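Local coordinates for PilZ domain-containing protein (Legionella pneumophila subsp. pneumophila, PDB 4Q63) that is of unknown function but has a PilZ-like beta-barrel domain and may, like other members of that family, bind the second messenger cyclic-di-GMP, at residues 17-29 with 42-56. Residues are numbered along the deposited sequence; the frame is centred on the assembly and turned at random. Where two conformers were deposited one is given.
Sequences EINASLDNNSIEI and QKTDIPKEGVLKLQI. With CD (cadmium ion), chain F; EDO (1,2-ethanediol), chain I.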
ATOM      1  N   GLU A  17      10.428  -5.010  -1.420  1.00 53.79           N
ATOM      2  CA  GLU A  17      10.398  -4.310  -2.692  1.00 54.58           C
ATOM      3  C   GLU A  17       9.481  -3.103  -2.541  1.00 50.14           C
ATOM      4  O   GLU A  17       9.457  -2.224  -3.397  1.00 49.34           O
ATOM      5  CB  GLU A  17       9.881  -5.202  -3.824  1.00 53.29           C
ATOM      6  CG  GLU A  17      10.474  -6.594  -3.864  1.00 59.96           C
ATOM      7  CD  GLU A  17       9.582  -7.616  -3.154  1.00 57.36           C
ATOM      8  OE1 GLU A  17       9.140  -7.337  -2.025  1.00 45.20           O
ATOM      9  OE2 GLU A  17       9.320  -8.687  -3.740  1.00 56.95           O
ATOM     10  N   ILE A  18       8.725  -3.068  -1.451  1.00 46.74           N
ATOM     11  CA  ILE A  18       7.678  -2.062  -1.299  1.00 43.04           C
ATOM     12  C   ILE A  18       7.948  -1.077  -0.176  1.00 43.91           C
ATOM     13  O   ILE A  18       8.078  -1.449   0.982  1.00 49.37           O
ATOM     14  CB  ILE A  18       6.305  -2.701  -1.063  1.00 46.21           C
ATOM     15  CG1 ILE A  18       5.979  -3.666  -2.207  1.00 51.02           C
ATOM     16  CG2 ILE A  18       5.236  -1.609  -0.973  1.00 42.78           C
ATOM     17  CD1 ILE A  18       5.138  -4.834  -1.803  1.00 52.75           C
ATOM     18  N   ASN A  19       8.032   0.193  -0.536  1.00 41.65           N
ATOM     19  CA  ASN A  19       8.183   1.256   0.441  1.00 42.91           C
ATOM     20  C   ASN A  19       7.017   2.211   0.300  1.00 42.49           C
ATOM     21  O   ASN A  19       6.515   2.445  -0.799  1.00 42.51           O
ATOM     22  CB  ASN A  19       9.498   2.003   0.208  1.00 45.06           C
ATOM     23  CG  ASN A  19      10.692   1.083   0.236  1.00 58.36           C
ATOM     24  OD1 ASN A  19      11.256   0.738  -0.807  1.00 65.32           O
ATOM     25  ND2 ASN A  19      11.081   0.663   1.433  1.00 63.25           N
ATOM     26  N   ALA A  20       6.582   2.758   1.422  1.00 38.84           N
ATOM     27  CA  ALA A  20       5.456   3.660   1.416  1.00 36.15           C
ATOM     28  C   ALA A  20       5.751   4.823   2.345  1.00 39.21           C
ATOM     29  O   ALA A  20       6.542   4.702   3.282  1.00 43.12           O
ATOM     30  CB  ALA A  20       4.191   2.924   1.851  1.00 38.95           C
ATOM     31  N   SER A  21       5.104   5.949   2.088  1.00 40.46           N
ATOM     32  CA  SER A  21       5.220   7.095   2.972  1.00 45.63           C
ATOM     33  C   SER A  21       3.923   7.890   2.969  1.00 46.86           C
ATOM     34  O   SER A  21       3.197   7.893   1.980  1.00 40.46           O
ATOM     35  CB  SER A  21       6.388   7.996   2.533  1.00 42.92           C
ATOM     36  OG  SER A  21       6.074   8.635   1.319  1.00 42.34           O
ATOM     37  N   LEU A  22       3.638   8.549   4.088  1.00 55.10           N
ATOM     38  CA  LEU A  22       2.502   9.463   4.192  1.00 57.94           C
ATOM     39  C   LEU A  22       2.995  10.861   4.527  1.00 61.31           C
ATOM     40  O   LEU A  22       3.655  11.047   5.547  1.00 63.63           O
ATOM     41  CB  LEU A  22       1.573   9.019   5.312  1.00 55.36           C
ATOM     42  CG  LEU A  22       0.729   7.762   5.136  1.00 56.71           C
ATOM     43  CD1 LEU A  22       0.046   7.428   6.441  1.00 58.74           C
ATOM     44  CD2 LEU A  22      -0.301   7.990   4.068  1.00 56.68           C
ATOM     45  N   ASP A  23       2.649  11.836   3.692  1.00 79.96           N
ATOM     46  CA  ASP A  23       3.127  13.212   3.857  1.00 87.50           C
ATOM     47  C   ASP A  23       4.636  13.230   4.096  1.00 89.24           C
ATOM     48  O   ASP A  23       5.123  13.838   5.052  1.00 92.87           O
ATOM     49  CB  ASP A  23       2.395  13.931   4.999  1.00 91.35           C
ATOM     50  CG  ASP A  23       0.913  14.130   4.715  1.00 90.58           C
ATOM     51  OD1 ASP A  23       0.581  14.913   3.796  1.00 87.20           O
ATOM     52  OD2 ASP A  23       0.082  13.515   5.426  1.00 90.36           O
ATOM     53  N   ASN A  24       5.357  12.525   3.228  1.00 84.88           N
ATOM     54  CA  ASN A  24       6.811  12.413   3.296  1.00 86.28           C
ATOM     55  C   ASN A  24       7.339  11.774   4.582  1.00 80.53           C
ATOM     56  O   ASN A  24       8.514  11.926   4.921  1.00 82.93           O
ATOM     57  CB  ASN A  24       7.479  13.768   3.050  1.00 95.57           C
ATOM     58  CG  ASN A  24       8.779  13.639   2.288  1.00100.24           C
ATOM     59  OD1 ASN A  24       8.919  12.767   1.428  1.00 98.76           O
ATOM     60  ND2 ASN A  24       9.742  14.500   2.600  1.00106.35           N
ATOM     61  N   ASN A  25       6.467  11.061   5.289  1.00 70.69           N
ATOM     62  CA  ASN A  25       6.876  10.268   6.447  1.00 66.57           C
ATOM     63  C   ASN A  25       6.676   8.781   6.162  1.00 57.74           C
ATOM     64  O   ASN A  25       5.590   8.359   5.767  1.00 49.59           O
ATOM     65  CB  ASN A  25       6.097  10.691   7.692  1.00 69.34           C
ATOM     66  CG  ASN A  25       6.381  12.127   8.091  1.00 78.53           C
ATOM     67  OD1 ASN A  25       7.172  12.386   8.999  1.00 85.04           O
ATOM     68  ND2 ASN A  25       5.740  13.069   7.407  1.00 77.88           N
ATOM     69  N   SER A  26       7.728   7.993   6.348  1.00 58.50           N
ATOM     70  CA  SER A  26       7.699   6.597   5.940  1.00 58.37           C
ATOM     71  C   SER A  26       6.826   5.760   6.860  1.00 58.02           C
ATOM     72  O   SER A  26       6.771   5.987   8.066  1.00 60.32           O
ATOM     73  CB  SER A  26       9.111   6.016   5.892  1.00 62.65           C
ATOM     74  OG  SER A  26       9.519   5.613   7.178  1.00 68.46           O
ATOM     75  N   ILE A  27       6.141   4.784   6.281  1.00 51.76           N
ATOM     76  CA  ILE A  27       5.339   3.870   7.062  1.00 49.78           C
ATOM     77  C   ILE A  27       5.635   2.421   6.692  1.00 48.68           C
ATOM     78  O   ILE A  27       5.985   2.113   5.552  1.00 46.39           O
ATOM     79  CB  ILE A  27       3.841   4.162   6.886  1.00 54.54           C
ATOM     80  CG1 ILE A  27       3.474   4.168   5.407  1.00 55.55           C
ATOM     81  CG2 ILE A  27       3.488   5.512   7.490  1.00 57.99           C
ATOM     82  CD1 ILE A  27       2.294   3.297   5.096  1.00 54.98           C
ATOM     83  N   GLU A  28       5.482   1.528   7.664  1.00 46.69           N
ATOM     84  CA  GLU A  28       5.743   0.112   7.447  1.00 42.58           C
ATOM     85  C   GLU A  28       4.535  -0.553   6.798  1.00 42.98           C
ATOM     86  O   GLU A  28       3.444  -0.568   7.375  1.00 43.97           O
ATOM     87  CB  GLU A  28       6.063  -0.558   8.782  1.00 43.87           C
ATOM     88  CG  GLU A  28       6.759  -1.890   8.670  1.00 45.85           C
ATOM     89  CD  GLU A  28       7.108  -2.453  10.037  1.00 47.22           C
ATOM     90  OE1 GLU A  28       7.897  -3.415  10.099  1.00 51.49           O
ATOM     91  OE2 GLU A  28       6.600  -1.919  11.053  1.00 44.53           O
ATOM     92  N   ILE A  29       4.735  -1.081   5.591  0.50 38.54           N
ATOM     93  CA  ILE A  29       3.709  -1.854   4.888  0.50 35.56           C
ATOM     94  C   ILE A  29       3.982  -3.345   5.035  0.50 37.95           C
ATOM     95  O   ILE A  29       5.091  -3.811   4.757  0.50 37.72           O
ATOM     96  CB  ILE A  29       3.656  -1.525   3.379  0.50 38.88           C
ATOM     97  CG1 ILE A  29       2.938  -0.193   3.144  0.50 38.74           C
ATOM     98  CG2 ILE A  29       2.962  -2.652   2.617  0.50 41.24           C
ATOM     99  CD1 ILE A  29       1.996  -0.196   1.958  0.50 38.67           C
ATOM    100  N   GLN A  42       1.882   3.938  13.949  1.00 69.79           N
ATOM    101  CA  GLN A  42       2.997   4.639  14.590  1.00 79.19           C
ATOM    102  C   GLN A  42       2.512   5.666  15.610  1.00 84.28           C
ATOM    103  O   GLN A  42       1.318   5.738  15.907  1.00 80.59           O
ATOM    104  CB  GLN A  42       3.880   5.314  13.546  1.00 79.95           C
ATOM    105  CG  GLN A  42       4.643   4.340  12.684  0.83 78.15           C
ATOM    106  CD  GLN A  42       5.057   4.944  11.362  0.81 74.66           C
ATOM    107  OE1 GLN A  42       4.439   5.896  10.879  0.84 75.10           O
ATOM    108  NE2 GLN A  42       6.104   4.392  10.765  0.82 72.32           N
ATOM    109  N   LYS A  43       3.445   6.454  16.144  1.00 90.54           N
ATOM    110  CA  LYS A  43       3.119   7.465  17.146  1.00 98.58           C
ATOM    111  C   LYS A  43       2.132   8.472  16.575  1.00100.24           C
ATOM    112  O   LYS A  43       1.077   8.726  17.157  1.00102.96           O
ATOM    113  CB  LYS A  43       4.378   8.191  17.619  1.00102.68           C
ATOM    114  CG  LYS A  43       4.173   9.010  18.881  0.87107.88           C
ATOM    115  CD  LYS A  43       5.287  10.022  19.076  0.83111.90           C
ATOM    116  CE  LYS A  43       6.648   9.352  19.119  0.89112.64           C
ATOM    117  NZ  LYS A  43       7.740  10.348  19.302  0.95118.25           N
ATOM    118  N   THR A  44       2.486   9.039  15.428  0.76100.39           N
ATOM    119  CA  THR A  44       1.599   9.946  14.717  0.76100.44           C
ATOM    120  C   THR A  44       0.387   9.173  14.217  0.76 93.82           C
ATOM    121  O   THR A  44       0.511   8.319  13.341  0.76 86.88           O
ATOM    122  CB  THR A  44       2.305  10.586  13.504  0.76100.00           C
ATOM    123  OG1 THR A  44       3.690  10.798  13.807  0.76104.74           O
ATOM    124  CG2 THR A  44       1.653  11.912  13.141  0.76101.12           C
ATOM    125  N   ASP A  45      -0.778   9.459  14.791  0.81 96.69           N
ATOM    126  CA  ASP A  45      -2.027   8.877  14.314  0.81 92.48           C
ATOM    127  C   ASP A  45      -2.302   9.371  12.897  0.81 85.54           C
ATOM    128  O   ASP A  45      -2.613  10.544  12.697  0.81 87.28           O
ATOM    129  CB  ASP A  45      -3.187   9.248  15.245  0.81 96.60           C
ATOM    130  CG  ASP A  45      -3.423   8.214  16.334  0.81100.81           C
ATOM    131  OD1 ASP A  45      -3.556   7.015  16.003  0.81 97.21           O
ATOM    132  OD2 ASP A  45      -3.475   8.599  17.522  0.81107.46           O
ATOM    133  N   ILE A  46      -2.176   8.476  11.920  1.00 77.41           N
ATOM    134  CA  ILE A  46      -2.338   8.833  10.512  1.00 69.71           C
ATOM    135  C   ILE A  46      -3.768   9.266  10.176  1.00 67.45           C
ATOM    136  O   ILE A  46      -4.724   8.795  10.794  1.00 68.88           O
ATOM    137  CB  ILE A  46      -1.917   7.672   9.589  1.00 64.13           C
ATOM    138  CG1 ILE A  46      -2.954   6.550   9.614  1.00 58.02           C
ATOM    139  CG2 ILE A  46      -0.553   7.139  10.002  1.00 69.51           C
ATOM    140  CD1 ILE A  46      -2.807   5.581   8.462  1.00 52.22           C
ATOM    141  N   PRO A  47      -3.919  10.172   9.194  1.00 60.31           N
ATOM    142  CA  PRO A  47      -5.249  10.653   8.808  1.00 49.43           C
ATOM    143  C   PRO A  47      -6.168   9.517   8.385  1.00 40.15           C
ATOM    144  O   PRO A  47      -5.707   8.563   7.757  1.00 36.38           O
ATOM    145  CB  PRO A  47      -4.953  11.546   7.597  1.00 50.06           C
ATOM    146  CG  PRO A  47      -3.558  12.000   7.801  1.00 56.49           C
ATOM    147  CD  PRO A  47      -2.853  10.831   8.419  1.00 57.90           C
ATOM    148  N   LYS A  48      -7.448   9.619   8.730  1.00 40.37           N
ATOM    149  CA  LYS A  48      -8.434   8.623   8.327  1.00 36.49           C
ATOM    150  C   LYS A  48      -8.559   8.521   6.810  1.00 35.58           C
ATOM    151  O   LYS A  48      -8.891   7.470   6.291  1.00 31.73           O
ATOM    152  CB  LYS A  48      -9.796   8.910   8.968  1.00 38.80           C
ATOM    153  CG  LYS A  48      -9.811   8.603  10.446  0.55 52.26           C
ATOM    154  CD  LYS A  48      -9.366   7.167  10.676  0.71 54.19           C
ATOM    155  CE  LYS A  48     -10.418   6.185  10.189  0.47 51.89           C
ATOM    156  NZ  LYS A  48     -11.622   6.184  11.057  0.51 59.77           N
ATOM    157  N   GLU A  49      -8.254   9.608   6.110  1.00 33.26           N
ATOM    158  CA  GLU A  49      -8.354   9.658   4.648  1.00 30.06           C
ATOM    159  C   GLU A  49      -7.185  10.491   4.197  1.00 27.11           C
ATOM    160  O   GLU A  49      -6.847  11.485   4.840  1.00 29.62           O
ATOM    161  CB  GLU A  49      -9.644  10.378   4.209  1.00 35.20           C
ATOM    162  CG  GLU A  49     -10.908   9.564   4.256  0.71 42.57           C
ATOM    163  CD  GLU A  49     -12.157  10.429   4.296  0.03 44.69           C
ATOM    164  OE1 GLU A  49     -13.258   9.859   4.434  0.39 49.08           O
ATOM    165  OE2 GLU A  49     -12.047  11.673   4.190  0.77 42.86           O
ATOM    166  N   GLY A  50      -6.553  10.099   3.095  1.00 30.93           N
ATOM    167  CA  GLY A  50      -5.452  10.883   2.574  1.00 31.06           C
ATOM    168  C   GLY A  50      -4.835  10.313   1.311  1.00 31.03           C
ATOM    169  O   GLY A  50      -5.502   9.637   0.521  1.00 27.87           O
ATOM    170  N   VAL A  51      -3.549  10.592   1.132  1.00 31.08           N
ATOM    171  CA  VAL A  51      -2.795  10.142  -0.032  1.00 30.31           C
ATOM    172  C   VAL A  51      -1.599   9.359   0.451  1.00 30.59           C
ATOM    173  O   VAL A  51      -0.844   9.841   1.292  1.00 35.44           O
ATOM    174  CB  VAL A  51      -2.224  11.334  -0.848  1.00 36.35           C
ATOM    175  CG1 VAL A  51      -1.293  10.813  -1.960  1.00 38.11           C
ATOM    176  CG2 VAL A  51      -3.330  12.188  -1.428  1.00 37.08           C
ATOM    177  N   LEU A  52      -1.425   8.154  -0.079  1.00 27.31           N
ATOM    178  CA  LEU A  52      -0.263   7.331   0.243  1.00 33.40           C
ATOM    179  C   LEU A  52       0.691   7.332  -0.956  1.00 36.21           C
ATOM    180  O   LEU A  52       0.243   7.201  -2.101  1.00 34.91           O
ATOM    181  CB  LEU A  52      -0.723   5.910   0.523  1.00 31.40           C
ATOM    182  CG  LEU A  52       0.323   4.840   0.831  1.00 45.43           C
ATOM    183  CD1 LEU A  52       1.073   5.191   2.113  1.00 51.82           C
ATOM    184  CD2 LEU A  52      -0.361   3.476   0.980  1.00 44.18           C
ATOM    185  N   LYS A  53       1.986   7.493  -0.700  1.00 32.27           N
ATOM    186  CA  LYS A  53       2.972   7.408  -1.760  1.00 35.84           C
ATOM    187  C   LYS A  53       3.603   6.017  -1.727  1.00 34.54           C
ATOM    188  O   LYS A  53       4.115   5.584  -0.698  1.00 34.11           O
ATOM    189  CB  LYS A  53       4.042   8.487  -1.603  1.00 34.84           C
ATOM    190  CG  LYS A  53       5.028   8.554  -2.773  0.93 43.38           C
ATOM    191  CD  LYS A  53       5.908   9.805  -2.674  0.87 50.43           C
ATOM    192  CE  LYS A  53       7.384   9.446  -2.561  0.35 55.25           C
ATOM    193  NZ  LYS A  53       8.242  10.664  -2.428  0.78 62.47           N
ATOM    194  N   LEU A  54       3.574   5.331  -2.861  1.00 33.83           N
ATOM    195  CA  LEU A  54       4.078   3.967  -2.947  1.00 35.46           C
ATOM    196  C   LEU A  54       5.254   3.892  -3.891  1.00 37.81           C
ATOM    197  O   LEU A  54       5.219   4.445  -5.002  1.00 36.93           O
ATOM    198  CB  LEU A  54       2.967   3.067  -3.470  1.00 43.37           C
ATOM    199  CG  LEU A  54       2.779   1.676  -2.896  1.00 54.99           C
ATOM    200  CD1 LEU A  54       2.535   1.757  -1.401  1.00 51.49           C
ATOM    201  CD2 LEU A  54       1.612   1.051  -3.621  1.00 55.66           C
ATOM    202  N   GLN A  55       6.313   3.220  -3.447  1.00 40.28           N
ATOM    203  CA  GLN A  55       7.443   2.939  -4.308  1.00 40.47           C
ATOM    204  C   GLN A  55       7.731   1.444  -4.380  1.00 42.78           C
ATOM    205  O   GLN A  55       7.910   0.758  -3.350  1.00 41.84           O
ATOM    206  CB  GLN A  55       8.691   3.697  -3.859  1.00 45.37           C
ATOM    207  CG  GLN A  55       9.880   3.455  -4.786  1.00 53.39           C
ATOM    208  CD  GLN A  55      10.995   4.457  -4.579  1.00 62.00           C
ATOM    209  OE1 GLN A  55      11.924   4.552  -5.387  1.00 64.99           O
ATOM    210  NE2 GLN A  55      10.910   5.217  -3.490  1.00 64.90           N
ATOM    211  N   ILE A  56       7.752   0.935  -5.605  1.00 37.36           N
ATOM    212  CA  ILE A  56       8.007  -0.479  -5.839  1.00 39.72           C
ATOM    213  C   ILE A  56       9.063  -0.574  -6.911  1.00 43.81           C
ATOM    214  O   ILE A  56       8.786  -0.316  -8.085  1.00 39.60           O
ATOM    215  CB  ILE A  56       6.742  -1.215  -6.320  1.00 40.58           C
ATOM    216  CG1 ILE A  56       5.613  -1.050  -5.298  1.00 48.51           C
ATOM    217  CG2 ILE A  56       7.064  -2.680  -6.607  1.00 43.10           C
ATOM    218  CD1 ILE A  56       4.288  -1.648  -5.728  1.00 51.64           C
TER
HETATM  219 CD    CD F 205     -14.300  10.780   2.167  0.50 72.52          CD
HETATM  220  C1  EDO I 208       8.910   6.308   0.604  1.00 72.20           C
HETATM  221  O1  EDO I 208      10.174   6.979   0.688  1.00 76.19           O
HETATM  222  C2  EDO I 208       8.451   6.264  -0.844  1.00 69.83           C
HETATM  223  O2  EDO I 208       7.074   5.883  -0.886  1.00 66.09           O
HETATM  224  O   HOH W   1       1.538  11.168   0.979  1.00 52.88           O
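Asn-19 and Gln-55 face each other as a hydrogen-bonded pair where strands 18-22 and 49-56 run antiparallel: Asn-19 N reaches Gln-55 O at 2.9 Å, almost straight, and Gln-55 N returns to Asn-19 O. Ser-21 and Lys-53 repeat this pair of hydrogen bonds two residues on, with Lys-53 N 3.0 Å from Ser-21 O. Beyond this pair a water takes over, accepting from Asp-23 N and donating to Val-51 O, as the first strand enters the type I' turn from Leu-22 to Asn-25.

The non-hydrogen-bonded pairs send Ile-18, Ala-20, Leu-54 and Ile-56 to the buried face of the sheet. Ile-18 and Ile-56 lie alongside each other, CG1 to CG1 4.1 Å. The small methyl of Ala-20 lets two leucines close in on it: Ala-20 CB is 3.8 Å from Leu-54 CD1, and Leu-52 CD1 is scarcely farther. Leu-52, with CG swung opposite its backbone N (chi1 178°), brings CD1 to both Leu-22 CD2 and Ile-27 CD1, so one branched side chain bridges two neighbouring strands. Leu-22 turns its other methyl, CD1, crosswise onto Ile-46 CG2 at 3.6 Å, joining the loop before strand 49-56 to this apolar layer.

Asn-19, Ser-21, Lys-53 and Gln-55 occupy the opposite, more exposed face, where polar ends can meet solvent; there Ser-21 OG rests against Lys-53 CB, and a 1,2-ethanediol, probably from the crystallisation liquor, settles nearby. In the loop leading to strand 49-56, the long side chain of Gln-42 extends so that NE2 donates to Ser-26 O at 3.2 Å, with the acceptor in the amide plane, while OE1 touches Ile-27 CG2.

Leu-54 and Ile-56 also meet helix 82-100 through Leu-88, Val-91 and Leu-95. The pairing thus joins two antiparallel strands of the curled PilZ-like beta-barrel, with its C-terminal helix packed against their apolar side.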